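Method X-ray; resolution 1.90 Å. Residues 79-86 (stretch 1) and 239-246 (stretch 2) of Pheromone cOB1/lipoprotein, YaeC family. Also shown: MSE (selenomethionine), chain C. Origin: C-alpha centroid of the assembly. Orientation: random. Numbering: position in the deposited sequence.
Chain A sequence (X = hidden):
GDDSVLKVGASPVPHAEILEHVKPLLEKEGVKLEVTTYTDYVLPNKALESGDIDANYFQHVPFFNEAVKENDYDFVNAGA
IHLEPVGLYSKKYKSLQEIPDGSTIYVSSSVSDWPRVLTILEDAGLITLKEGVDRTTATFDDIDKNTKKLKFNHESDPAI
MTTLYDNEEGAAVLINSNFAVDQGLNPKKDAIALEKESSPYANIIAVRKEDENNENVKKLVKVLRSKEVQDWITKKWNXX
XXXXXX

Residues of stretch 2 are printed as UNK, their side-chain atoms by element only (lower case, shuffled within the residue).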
# COMPACT_ATOMS: atom_id res chain seq x y z
N GLY A 79 9.25 -2.71 11.15
CA GLY A 79 10.15 -2.04 10.20
C GLY A 79 9.56 -1.94 8.81
O GLY A 79 8.88 -2.83 8.36
N ALA A 80 9.85 -0.83 8.13
CA ALA A 80 9.41 -0.61 6.75
C ALA A 80 10.27 -1.46 5.82
O ALA A 80 11.52 -1.52 5.98
CB ALA A 80 9.56 0.84 6.38
N ILE A 81 9.64 -2.00 4.80
CA ILE A 81 10.31 -2.86 3.81
C ILE A 81 10.31 -2.27 2.39
O ILE A 81 11.31 -2.33 1.69
CB ILE A 81 9.67 -4.22 3.79
CG1 ILE A 81 9.63 -4.85 5.17
CG2 ILE A 81 10.42 -5.14 2.81
CD1 ILE A 81 10.95 -5.00 5.90
N HIS A 82 9.20 -1.69 1.96
CA HIS A 82 9.07 -1.15 0.60
C HIS A 82 7.96 -0.15 0.42
O HIS A 82 7.02 -0.14 1.18
CB HIS A 82 8.87 -2.29 -0.40
CG HIS A 82 7.46 -2.85 -0.42
ND1 HIS A 82 7.09 -3.93 0.28
CD2 HIS A 82 6.34 -2.47 -1.16
CE1 HIS A 82 5.84 -4.23 0.02
NE2 HIS A 82 5.36 -3.32 -0.85
N LEU A 83 8.05 0.62 -0.68
CA LEU A 83 7.05 1.63 -1.10
C LEU A 83 6.35 1.15 -2.37
O LEU A 83 6.95 0.44 -3.24
CB LEU A 83 7.76 2.95 -1.46
CG LEU A 83 8.85 3.53 -0.57
CD1 LEU A 83 9.38 4.87 -1.08
CD2 LEU A 83 8.34 3.64 0.86
N GLU A 84 5.08 1.57 -2.51
CA GLU A 84 4.28 1.31 -3.71
C GLU A 84 3.65 2.64 -4.17
O GLU A 84 2.48 2.93 -3.82
CB GLU A 84 3.14 0.35 -3.35
CG GLU A 84 3.59 -1.02 -3.00
CD GLU A 84 2.43 -1.97 -2.70
OE1 GLU A 84 1.21 -1.66 -2.98
OE2 GLU A 84 2.79 -3.03 -2.18
N PRO A 85 4.40 3.45 -4.94
CA PRO A 85 3.87 4.70 -5.48
C PRO A 85 2.54 4.41 -6.15
O PRO A 85 2.47 3.55 -7.05
CB PRO A 85 4.95 5.15 -6.49
CG PRO A 85 6.19 4.49 -6.01
CD PRO A 85 5.74 3.17 -5.47
N VAL A 86 1.49 5.05 -5.65
CA VAL A 86 0.13 4.76 -6.06
C VAL A 86 -0.25 5.56 -7.33
O VAL A 86 0.15 6.72 -7.54
CB VAL A 86 -0.84 5.05 -4.90
CG1 VAL A 86 -0.96 6.56 -4.66
CG2 VAL A 86 -2.21 4.40 -5.12
N UNK A 239 10.72 -1.46 -10.88
CA UNK A 239 10.61 -0.20 -10.19
C UNK A 239 9.28 0.21 -9.63
O UNK A 239 9.21 1.20 -8.94
N UNK A 240 8.19 -0.52 -9.90
CA UNK A 240 6.90 -0.20 -9.31
C UNK A 240 6.87 -0.46 -7.80
O UNK A 240 6.12 0.18 -7.05
c UNK A 240 5.78 -0.95 -10.03
N UNK A 241 7.71 -1.41 -7.35
CA UNK A 241 7.85 -1.75 -5.93
C UNK A 241 9.25 -1.27 -5.54
O UNK A 241 10.24 -1.70 -6.13
c UNK A 241 6.33 -3.80 -6.32
c UNK A 241 7.65 -3.27 -5.68
c UNK A 241 7.70 -3.58 -4.17
c UNK A 241 5.02 -3.17 -5.87
N UNK A 242 9.33 -0.38 -4.56
CA UNK A 242 10.60 0.35 -4.29
C UNK A 242 11.09 -0.05 -2.89
O UNK A 242 10.48 0.36 -1.88
c UNK A 242 11.72 2.60 -3.99
c UNK A 242 10.42 1.89 -4.34
c UNK A 242 9.83 2.37 -5.68
N UNK A 243 12.13 -0.87 -2.82
CA UNK A 243 12.67 -1.26 -1.51
C UNK A 243 13.15 -0.05 -0.73
O UNK A 243 13.69 0.91 -1.34
c UNK A 243 12.89 -1.50 -3.93
c UNK A 243 13.84 -2.18 -1.88
c UNK A 243 13.56 -2.66 -3.26
N UNK A 244 12.94 -0.08 0.59
CA UNK A 244 13.51 0.91 1.52
C UNK A 244 14.36 0.23 2.59
O UNK A 244 14.18 -0.93 2.90
c UNK A 244 11.49 1.00 3.05
c UNK A 244 12.47 1.80 2.19
c UNK A 244 11.74 2.61 1.14
N UNK A 245 15.28 1.01 3.14
CA UNK A 245 16.23 0.56 4.18
C UNK A 245 15.85 0.91 5.62
O UNK A 245 16.47 0.44 6.54
n UNK A 245 18.85 1.44 1.81
c UNK A 245 17.61 1.15 3.88
o UNK A 245 18.16 -0.65 2.38
c UNK A 245 18.22 0.57 2.62
N UNK A 246 14.81 1.71 5.82
CA UNK A 246 14.44 2.20 7.13
C UNK A 246 13.00 2.68 7.02
O UNK A 246 12.47 2.80 5.92
OXT UNK A 246 12.35 2.97 8.01
o UNK A 246 16.86 5.62 8.12
c UNK A 246 15.34 3.35 7.56
c UNK A 246 16.10 5.76 7.14
c UNK A 246 15.24 4.59 6.67
o UNK A 246 16.00 6.84 6.51
N MSE C . 0.18 -2.14 -0.46
CA MSE C . -0.70 -0.94 -0.17
C MSE C . -0.04 0.39 -0.56
O MSE C . 1.15 0.59 -0.28
OXT MSE C . -0.72 1.30 -1.09
CB MSE C . -1.16 -0.90 1.28
CG MSE C . -2.19 0.18 1.62
SE MSE C . -2.47 0.30 3.52
CE MSE C . -3.39 -1.44 3.84
O HOH W 1 10.81 1.45 9.43
O HOH W 2 3.80 1.42 -7.96

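Position 239 has no side-chain atoms. Its backbone angles would jam a CB against the preceding carbonyl O. It makes no contact with stretch 1. It is G239.

Position 240 has one side-chain carbon, CB, directed sideways; CB is 6.1 Å from P85 CD. One carbon means A240. A240 O lies 3.4 Å from P85 CD. Water 2 donates to A240 O at 2.8 Å and to P85 O at 2.7 Å.

Position 241 has four carbons, forked at the first, with one arm two carbons long. They reach the H82 ring and E84. This is I241. I241 CG2 approaches the H82 ring obliquely, 3.5 Å from H82 CD2. I241 CD1 is 3.9 Å from E84 CG.

Position 242 has three carbons, one carrying the other two. They lie by L83 and P85. This is V242. Its side chain lies on the same sheet face as L83, with V242 CB 4.1 Å from L83 CB. V242 CG2 is 4.2 Å from P85 CD.

Position 243 has three carbons closing a ring onto the backbone N. The backbone CA, not the ring, is close to H82. It is P243. The ring leaves no N-H to donate, but this position pairs with H82 as a non-hydrogen-bonded bridge, H82 CA to P243 CA 4.2 Å.

Position 244 again has one carbon carrying two. They pack on A80 and L83. It is V244, the residue of stretch 2 most covered by stretch 1. V244 CG1 packs 3.5 Å from L83 CG, and V244 CG2 lies 3.9 Å from A80 CB.

Position 245 has two carbons, the second carrying one O and one N. CA-to-CB points away and the side chain does not touch stretch 1. This amide is N245. N245 touches a crystal neighbour.

Position 246 has three carbons, the third carrying two oxygens. They touch nothing on stretch 1. It is E246. An OXT marks the chain end. CA-to-CB points away, but E246 O is 3.5 Å from A80 CB. Water 1 accepts from A80 N at 2.8 Å and donates to E246 OXT at 2.6 Å.

The contact is a short antiparallel pairing that buries 492 Å². L83 N donates to V242 O at 2.7 Å, and V242 N to L83 O at 2.8 Å. V244 N adds a nearly straight bond to I81 O at 3.0 Å. Apolar packing around L83 and V244 supports this ladder.

Stretch 2 239-246: GAIVPVNE
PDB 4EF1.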